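Long-range contacts in glucose-6-phosphate isomerase like protein (Thermus thermophilus, PDB 1WIW), which probably binds phosphosugars and is assigned to the family that interconverts glucose-6-phosphate or mannose-6-phosphate with fructose-6-phosphate: residues G16-L24 / W259-Y267; E46-L56 / S107-L118. All blocks are in the same frame, centred on the assembly; numbering follows the deposited sequence.

Interaction 1: residues G16-L24 / W259-Y267; sequences GLALELRDL and WYRMAWTAY
Leu21 lies over one face of the Trp264 indole: its CB stands 3.4 Å above the ring plane near the rim, and its CD1 is 3.7 Å from the centroid of the six-membered ring, 14° off the normal, which meets the geometry of a CH-pi contact. At the edge of the same indole, close to its plane, lies Tyr260 CE2, while Trp264 CD1 rests over one face of the Tyr260 ring. The edge of the Tyr260 ring receives Leu21 O, and the edge of Trp259 meets Leu24 CD2, 3.8 Å from Trp259 CZ3. The Tyr267 ring is approached obliquely by Leu21 CD1, Ala18 CB and Leu17 CB.

With CG anti to the carbonyl carbon, the branch of Leu21 is carried toward helix 251-272, where its methyl groups reach different partners: CD1 enters the angle between Trp264 and Tyr267, and CD2 touches Ala263 CB at 3.8 Å. The axes of the short helical segments 17-23 and 259-267 are 10.9 Å apart and run antiparallel at 168°, a wide spacing filled by these large side chains. The contact thus sets an N-terminal helix against the long helix 251-272 of the C-terminal SIS region.

One direct hydrogen bond crosses the interface. Tyr260 OH donates to Leu21 O at 2.7 Å, from 46° out of the carbonyl plane, and the hydroxyl in turn accepts a bond from Trp264 NE1 at 3.2 Å, a weak one. Tyr267 OH bonds to Asp13, whose carboxylate also takes the amides of Leu17 and Ala18. In a buried and mostly apolar contact, Tyr260 thus gives a donor to Leu21 O, which gets only a weak bond from Leu24 N, and the N-H of Trp264 probably polarises the donating hydroxyl slightly.

Interaction 2: residues E46-L56 / S107-L118; sequences EGQFAALLSGL and SPLAPYRYLRFL
Both carboxylate oxygens of Glu46 accept from Ser107 N, OE1 and OE2 each at 3.1 Å from it; the two bonds are weak, as expected of one N-H divided between two acceptors. The Glu46 chain is extended beyond CG, which carries the carboxylate to the turn ahead of helix 110-121. Glu46 OE1 and Ser107 O, both acceptors, lie only 3.2 Å apart, and the positive charge of Arg185, salt-bridged to OE2, probably eases their repulsion. OE1 is linked to Tyr114 through a water, 2.8 Å from Glu46 OE1 and 2.7 Å from Tyr114 OH. Ser107 OG caps the turn by accepting from Leu109 N at 3.1 Å, and probably also bonds to Glu20 OE1.

Nearer the middle, the axes of the short helical segments 48-54 and 110-118 approach to 8.2 Å and cross at -39°. Such closeness rests on small residues: Ala50 CB packs on Tyr114 CB and the backbone of Leu115, and Gly47 CA lies over the centre of the Tyr114 ring, 3.9 Å from its centroid and 8° off the normal, a CH-pi contact. Both helices also touch Leu68 of strand 64-70, placing them against the parallel sheet of the N-terminal alpha/beta SIS fold, where Glu46 and Gly47 link strand 39-45 to helix 48-54. A leucine in place of Tyr114, having neither ring nor hydroxyl, would probably leave a gap over Gly47 CA and the water at Glu46 OE1 short of one partner.

At the far end, Ser54 OG donates to Ala51 O at 2.6 Å and accepts from Leu56 N, forming an ST turn as the chain leaves helix 48-54 through Gly55, which has positive phi. Leu118 CD1 packs against Ser54 CB, while Leu118 CD2 approaches Leu56 CD1 more loosely.

Interactions 1 and 2 are both largely buried, with centres about 16 Å apart, and interaction 2 is nested in the chain loop that interaction 1 closes. They hold different helix pairs but meet through segment 16-24: Glu20 OE1 forms a salt bridge with Arg113 NH2 at 2.7 Å and probably a hydrogen bond with Ser107 OG, while Leu24 packs against Tyr112. Interaction 1 joins sequence regions far apart in the chain by antiparallel, widely spaced helices with aromatic filling. Interaction 2 stays within the N-terminal SIS region beside its sheet, where glycine and alanine permit closer helices and the polar chemistry gathers around a carboxylate and the helix ends.

Interaction 1: residues G16-L24 / W259-Y267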
# COMPACT_ATOMS: atom_id res chain seq x y z
N GLY B 16 5.86 -3.56 -29.24
CA GLY B 16 7.16 -2.91 -29.08
C GLY B 16 7.34 -2.05 -27.84
O GLY B 16 7.63 -0.86 -27.94
N LEU B 17 7.19 -2.64 -26.66
CA LEU B 17 7.37 -1.88 -25.43
C LEU B 17 8.86 -1.60 -25.22
O LEU B 17 9.23 -0.63 -24.57
CB LEU B 17 6.80 -2.65 -24.23
CG LEU B 17 6.72 -1.88 -22.91
CD1 LEU B 17 5.81 -0.67 -23.10
CD2 LEU B 17 6.18 -2.77 -21.80
N ALA B 18 9.71 -2.45 -25.79
CA ALA B 18 11.15 -2.26 -25.66
C ALA B 18 11.54 -0.91 -26.25
O ALA B 18 12.37 -0.19 -25.70
CB ALA B 18 11.89 -3.39 -26.37
N LEU B 19 10.92 -0.55 -27.37
CA LEU B 19 11.21 0.73 -28.01
C LEU B 19 10.71 1.89 -27.15
O LEU B 19 11.40 2.89 -26.99
CB LEU B 19 10.56 0.79 -29.40
CG LEU B 19 10.59 2.17 -30.09
CD1 LEU B 19 12.03 2.64 -30.26
CD2 LEU B 19 9.88 2.08 -31.42
N GLU B 20 9.52 1.75 -26.58
CA GLU B 20 8.96 2.80 -25.74
C GLU B 20 9.82 2.98 -24.48
O GLU B 20 10.07 4.11 -24.04
CB GLU B 20 7.51 2.48 -25.35
CG GLU B 20 6.83 3.60 -24.59
CD GLU B 20 5.35 3.35 -24.32
OE1 GLU B 20 4.71 4.19 -23.66
OE2 GLU B 20 4.82 2.31 -24.79
N LEU B 21 10.27 1.87 -23.91
CA LEU B 21 11.12 1.92 -22.72
C LEU B 21 12.39 2.67 -23.07
O LEU B 21 12.85 3.54 -22.31
CB LEU B 21 11.47 0.50 -22.26
CG LEU B 21 10.43 -0.26 -21.44
CD1 LEU B 21 10.77 -1.75 -21.40
CD2 LEU B 21 10.38 0.32 -20.02
N ARG B 22 12.97 2.34 -24.22
CA ARG B 22 14.20 2.98 -24.67
C ARG B 22 14.09 4.49 -24.89
O ARG B 22 14.98 5.24 -24.52
CB ARG B 22 14.70 2.34 -25.96
CG ARG B 22 16.04 2.92 -26.42
CD ARG B 22 16.52 2.32 -27.72
NE ARG B 22 17.92 2.64 -27.98
CZ ARG B 22 18.39 3.88 -28.15
NH1 ARG B 22 19.68 4.07 -28.38
NH2 ARG B 22 17.56 4.91 -28.11
N ASP B 23 12.98 4.92 -25.50
CA ASP B 23 12.79 6.34 -25.81
C ASP B 23 12.00 7.15 -24.79
O ASP B 23 11.66 8.30 -25.04
CB ASP B 23 12.09 6.47 -27.17
CG ASP B 23 12.94 5.97 -28.33
OD1 ASP B 23 14.14 5.66 -28.12
OD2 ASP B 23 12.41 5.90 -29.46
N LEU B 24 11.73 6.57 -23.62
CA LEU B 24 10.94 7.26 -22.60
C LEU B 24 11.33 8.70 -22.26
O LEU B 24 10.47 9.58 -22.22
CB LEU B 24 10.94 6.44 -21.30
CG LEU B 24 10.03 7.02 -20.21
CD1 LEU B 24 8.58 7.06 -20.71
CD2 LEU B 24 10.14 6.16 -18.95
N TRP B 259 12.45 3.02 -10.34
CA TRP B 259 11.21 2.74 -11.05
C TRP B 259 11.50 2.31 -12.50
O TRP B 259 10.93 1.33 -12.98
CB TRP B 259 10.32 3.99 -11.04
CG TRP B 259 9.05 3.85 -11.82
CD1 TRP B 259 7.87 3.32 -11.39
CD2 TRP B 259 8.84 4.25 -13.18
NE1 TRP B 259 6.93 3.36 -12.41
CE2 TRP B 259 7.50 3.92 -13.52
CE3 TRP B 259 9.65 4.85 -14.15
CZ2 TRP B 259 6.96 4.18 -14.79
CZ3 TRP B 259 9.11 5.11 -15.42
CH2 TRP B 259 7.78 4.77 -15.72
N TYR B 260 12.37 3.05 -13.17
CA TYR B 260 12.73 2.75 -14.57
C TYR B 260 13.40 1.38 -14.71
O TYR B 260 13.07 0.61 -15.61
CB TYR B 260 13.65 3.84 -15.12
CG TYR B 260 13.99 3.71 -16.60
CD1 TYR B 260 13.00 3.81 -17.58
CD2 TYR B 260 15.31 3.54 -17.02
CE1 TYR B 260 13.31 3.75 -18.94
CE2 TYR B 260 15.63 3.48 -18.39
CZ TYR B 260 14.63 3.59 -19.34
OH TYR B 260 14.94 3.55 -20.68
N ARG B 261 14.35 1.07 -13.84
CA ARG B 261 15.02 -0.23 -13.92
C ARG B 261 14.03 -1.36 -13.66
O ARG B 261 14.16 -2.45 -14.21
CB ARG B 261 16.17 -0.32 -12.90
CG ARG B 261 16.87 -1.67 -12.94
CD ARG B 261 17.98 -1.79 -11.90
NE ARG B 261 19.08 -0.86 -12.14
CZ ARG B 261 20.31 -1.02 -11.66
NH1 ARG B 261 21.26 -0.14 -11.92
NH2 ARG B 261 20.59 -2.09 -10.92
N MSE B 262 13.03 -1.11 -12.82
CA MSE B 262 12.03 -2.13 -12.54
C MSE B 262 11.07 -2.29 -13.72
O MSE B 262 10.55 -3.38 -13.95
CB MSE B 262 11.24 -1.78 -11.27
CG MSE B 262 12.08 -1.88 -10.00
SE MSE B 262 12.82 -3.68 -9.69
CE MSE B 262 12.24 -3.90 -7.88
N ALA B 263 10.84 -1.22 -14.48
CA ALA B 263 9.96 -1.32 -15.64
C ALA B 263 10.64 -2.27 -16.63
O ALA B 263 10.01 -3.15 -17.19
CB ALA B 263 9.75 0.05 -16.28
N TRP B 264 11.95 -2.07 -16.82
CA TRP B 264 12.73 -2.92 -17.70
C TRP B 264 12.75 -4.35 -17.17
O TRP B 264 12.66 -5.31 -17.94
CB TRP B 264 14.17 -2.40 -17.81
CG TRP B 264 14.39 -1.46 -18.97
CD1 TRP B 264 14.67 -0.13 -18.90
CD2 TRP B 264 14.38 -1.80 -20.36
NE1 TRP B 264 14.84 0.39 -20.16
CE2 TRP B 264 14.67 -0.61 -21.08
CE3 TRP B 264 14.17 -2.99 -21.07
CZ2 TRP B 264 14.74 -0.58 -22.48
CZ3 TRP B 264 14.24 -2.95 -22.47
CH2 TRP B 264 14.52 -1.76 -23.16
N THR B 265 12.88 -4.50 -15.86
CA THR B 265 12.92 -5.82 -15.25
C THR B 265 11.59 -6.54 -15.50
O THR B 265 11.57 -7.70 -15.90
CB THR B 265 13.19 -5.71 -13.73
OG1 THR B 265 14.46 -5.08 -13.52
CG2 THR B 265 13.20 -7.09 -13.08
N ALA B 266 10.49 -5.83 -15.27
CA ALA B 266 9.16 -6.38 -15.49
C ALA B 266 9.00 -6.78 -16.96
O ALA B 266 8.37 -7.79 -17.27
CB ALA B 266 8.10 -5.35 -15.11
N TYR B 267 9.59 -5.99 -17.85
CA TYR B 267 9.54 -6.25 -19.29
C TYR B 267 10.17 -7.61 -19.60
O TYR B 267 9.57 -8.45 -20.28
CB TYR B 267 10.30 -5.16 -20.06
CG TYR B 267 10.46 -5.43 -21.55
CD1 TYR B 267 9.42 -5.19 -22.45
CD2 TYR B 267 11.65 -5.98 -22.04
CE1 TYR B 267 9.56 -5.48 -23.82
CE2 TYR B 267 11.79 -6.28 -23.41
CZ TYR B 267 10.75 -6.03 -24.28
OH TYR B 267 10.89 -6.36 -25.62

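Interaction 2: residues E46-L56 / S107-L118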
# COMPACT_ATOMS: atom_id res chain seq x y z
N GLU B 46 -2.70 6.22 -13.41
CA GLU B 46 -1.37 6.48 -13.96
C GLU B 46 -0.80 7.83 -13.54
O GLU B 46 0.35 8.14 -13.85
CB GLU B 46 -1.42 6.40 -15.49
CG GLU B 46 -1.61 4.98 -16.04
CD GLU B 46 -1.80 4.93 -17.55
OE1 GLU B 46 -1.40 5.90 -18.24
OE2 GLU B 46 -2.33 3.92 -18.05
N GLY B 47 -1.60 8.63 -12.85
CA GLY B 47 -1.13 9.93 -12.42
C GLY B 47 -0.89 10.06 -10.92
O GLY B 47 -0.30 11.05 -10.47
N GLN B 48 -1.33 9.08 -10.14
CA GLN B 48 -1.18 9.14 -8.69
C GLN B 48 0.26 9.17 -8.17
O GLN B 48 0.61 10.01 -7.35
CB GLN B 48 -1.92 7.99 -8.02
CG GLN B 48 -1.86 8.08 -6.50
CD GLN B 48 -2.59 6.96 -5.81
OE1 GLN B 48 -3.82 6.88 -5.86
NE2 GLN B 48 -1.84 6.09 -5.15
N PHE B 49 1.08 8.23 -8.63
CA PHE B 49 2.47 8.16 -8.18
C PHE B 49 3.19 9.49 -8.43
O PHE B 49 3.89 10.00 -7.56
CB PHE B 49 3.18 7.02 -8.91
CG PHE B 49 4.57 6.73 -8.41
CD1 PHE B 49 4.80 6.49 -7.06
CD2 PHE B 49 5.64 6.68 -9.29
CE1 PHE B 49 6.08 6.19 -6.60
CE2 PHE B 49 6.93 6.39 -8.85
CZ PHE B 49 7.15 6.14 -7.50
N ALA B 50 3.00 10.04 -9.63
CA ALA B 50 3.64 11.29 -10.01
C ALA B 50 3.18 12.44 -9.12
O ALA B 50 3.99 13.30 -8.73
CB ALA B 50 3.32 11.61 -11.48
N ALA B 51 1.90 12.47 -8.80
CA ALA B 51 1.35 13.51 -7.93
C ALA B 51 2.06 13.47 -6.58
O ALA B 51 2.46 14.50 -6.04
CB ALA B 51 -0.15 13.32 -7.75
N LEU B 52 2.23 12.27 -6.04
CA LEU B 52 2.89 12.11 -4.75
C LEU B 52 4.37 12.47 -4.81
O LEU B 52 4.90 13.12 -3.91
CB LEU B 52 2.72 10.67 -4.24
CG LEU B 52 1.37 10.35 -3.57
CD1 LEU B 52 1.25 11.14 -2.28
CD2 LEU B 52 0.21 10.68 -4.51
N LEU B 53 5.04 12.04 -5.88
CA LEU B 53 6.47 12.33 -6.07
C LEU B 53 6.77 13.81 -6.11
O LEU B 53 7.81 14.25 -5.63
CB LEU B 53 6.98 11.71 -7.37
CG LEU B 53 7.64 10.34 -7.29
CD1 LEU B 53 8.84 10.38 -6.34
CD2 LEU B 53 6.61 9.35 -6.81
N SER B 54 5.87 14.58 -6.72
CA SER B 54 6.04 16.02 -6.84
C SER B 54 6.09 16.69 -5.47
O SER B 54 6.71 17.74 -5.31
CB SER B 54 4.88 16.62 -7.64
OG SER B 54 3.70 16.64 -6.86
N GLY B 55 5.44 16.08 -4.48
CA GLY B 55 5.44 16.66 -3.15
C GLY B 55 4.46 17.81 -3.02
O GLY B 55 4.31 18.39 -1.95
N LEU B 56 3.80 18.16 -4.12
CA LEU B 56 2.82 19.25 -4.12
C LEU B 56 1.65 18.92 -3.21
O LEU B 56 1.33 17.75 -2.99
CB LEU B 56 2.28 19.48 -5.54
CG LEU B 56 3.20 20.04 -6.62
CD1 LEU B 56 2.49 19.99 -7.96
CD2 LEU B 56 3.59 21.47 -6.28
N SER B 107 -0.53 4.17 -20.62
CA SER B 107 0.75 3.50 -20.80
C SER B 107 1.30 3.17 -19.42
O SER B 107 1.11 3.94 -18.47
CB SER B 107 1.75 4.41 -21.54
OG SER B 107 3.06 3.88 -21.50
N PRO B 108 1.98 2.02 -19.29
CA PRO B 108 2.55 1.63 -18.00
C PRO B 108 3.63 2.64 -17.63
O PRO B 108 3.96 2.81 -16.46
CB PRO B 108 3.18 0.26 -18.29
CG PRO B 108 2.55 -0.17 -19.59
CD PRO B 108 2.35 1.08 -20.35
N LEU B 109 4.17 3.31 -18.65
CA LEU B 109 5.24 4.29 -18.45
C LEU B 109 4.73 5.72 -18.27
O LEU B 109 5.52 6.65 -18.07
CB LEU B 109 6.21 4.24 -19.63
CG LEU B 109 6.69 2.83 -20.01
CD1 LEU B 109 7.68 2.92 -21.17
CD2 LEU B 109 7.33 2.15 -18.80
N ALA B 110 3.42 5.91 -18.33
CA ALA B 110 2.86 7.25 -18.19
C ALA B 110 3.28 7.99 -16.90
O ALA B 110 3.34 9.22 -16.90
CB ALA B 110 1.33 7.19 -18.28
N PRO B 111 3.57 7.27 -15.81
CA PRO B 111 3.97 8.00 -14.60
C PRO B 111 5.11 8.98 -14.85
O PRO B 111 5.12 10.08 -14.31
CB PRO B 111 4.35 6.88 -13.63
CG PRO B 111 3.33 5.83 -13.97
CD PRO B 111 3.37 5.84 -15.50
N TYR B 112 6.08 8.57 -15.66
CA TYR B 112 7.19 9.46 -15.98
C TYR B 112 6.69 10.70 -16.71
O TYR B 112 7.13 11.81 -16.42
CB TYR B 112 8.23 8.75 -16.86
CG TYR B 112 9.19 9.71 -17.56
CD1 TYR B 112 8.88 10.25 -18.81
CD2 TYR B 112 10.37 10.14 -16.94
CE1 TYR B 112 9.73 11.19 -19.43
CE2 TYR B 112 11.22 11.08 -17.54
CZ TYR B 112 10.89 11.60 -18.79
OH TYR B 112 11.71 12.54 -19.38
N ARG B 113 5.77 10.50 -17.65
CA ARG B 113 5.25 11.62 -18.42
C ARG B 113 4.42 12.59 -17.56
O ARG B 113 4.48 13.80 -17.77
CB ARG B 113 4.45 11.09 -19.62
CG ARG B 113 5.30 10.18 -20.51
CD ARG B 113 4.54 9.58 -21.70
NE ARG B 113 5.38 8.65 -22.45
CZ ARG B 113 5.14 7.35 -22.58
NH1 ARG B 113 4.06 6.82 -22.02
NH2 ARG B 113 5.98 6.58 -23.26
N TYR B 114 3.66 12.07 -16.60
CA TYR B 114 2.88 12.96 -15.73
C TYR B 114 3.85 13.78 -14.87
O TYR B 114 3.68 14.99 -14.73
CB TYR B 114 1.95 12.17 -14.80
CG TYR B 114 0.65 11.70 -15.43
CD1 TYR B 114 0.55 10.44 -16.03
CD2 TYR B 114 -0.49 12.50 -15.41
CE1 TYR B 114 -0.66 10.00 -16.59
CE2 TYR B 114 -1.70 12.08 -15.96
CZ TYR B 114 -1.78 10.82 -16.55
OH TYR B 114 -2.97 10.40 -17.09
N LEU B 115 4.85 13.11 -14.30
CA LEU B 115 5.83 13.79 -13.45
C LEU B 115 6.58 14.87 -14.21
O LEU B 115 6.77 15.98 -13.71
CB LEU B 115 6.83 12.78 -12.87
CG LEU B 115 7.94 13.41 -12.00
CD1 LEU B 115 7.34 14.12 -10.80
CD2 LEU B 115 8.89 12.33 -11.56
N ARG B 116 7.02 14.53 -15.42
CA ARG B 116 7.75 15.48 -16.27
C ARG B 116 6.92 16.74 -16.48
O ARG B 116 7.42 17.86 -16.39
CB ARG B 116 8.08 14.82 -17.61
CG ARG B 116 8.71 15.75 -18.66
CD ARG B 116 9.42 14.92 -19.73
NE ARG B 116 9.96 15.73 -20.82
CZ ARG B 116 9.24 16.16 -21.86
NH1 ARG B 116 9.81 16.89 -22.81
NH2 ARG B 116 7.95 15.84 -21.95
N PHE B 117 5.63 16.56 -16.74
CA PHE B 117 4.74 17.70 -16.95
C PHE B 117 4.67 18.55 -15.69
O PHE B 117 4.80 19.78 -15.77
CB PHE B 117 3.34 17.22 -17.35
CG PHE B 117 2.36 18.34 -17.55
CD1 PHE B 117 1.53 18.76 -16.51
CD2 PHE B 117 2.27 19.00 -18.78
CE1 PHE B 117 0.62 19.81 -16.70
CE2 PHE B 117 1.37 20.05 -18.97
CZ PHE B 117 0.55 20.45 -17.93
N LEU B 118 4.46 17.92 -14.54
CA LEU B 118 4.37 18.65 -13.27
C LEU B 118 5.64 19.42 -12.95
O LEU B 118 5.58 20.57 -12.51
CB LEU B 118 4.04 17.71 -12.11
CG LEU B 118 2.61 17.18 -12.01
CD1 LEU B 118 2.44 16.38 -10.72
CD2 LEU B 118 1.64 18.35 -12.02
O HOH W 1 -2.55 8.36 -18.80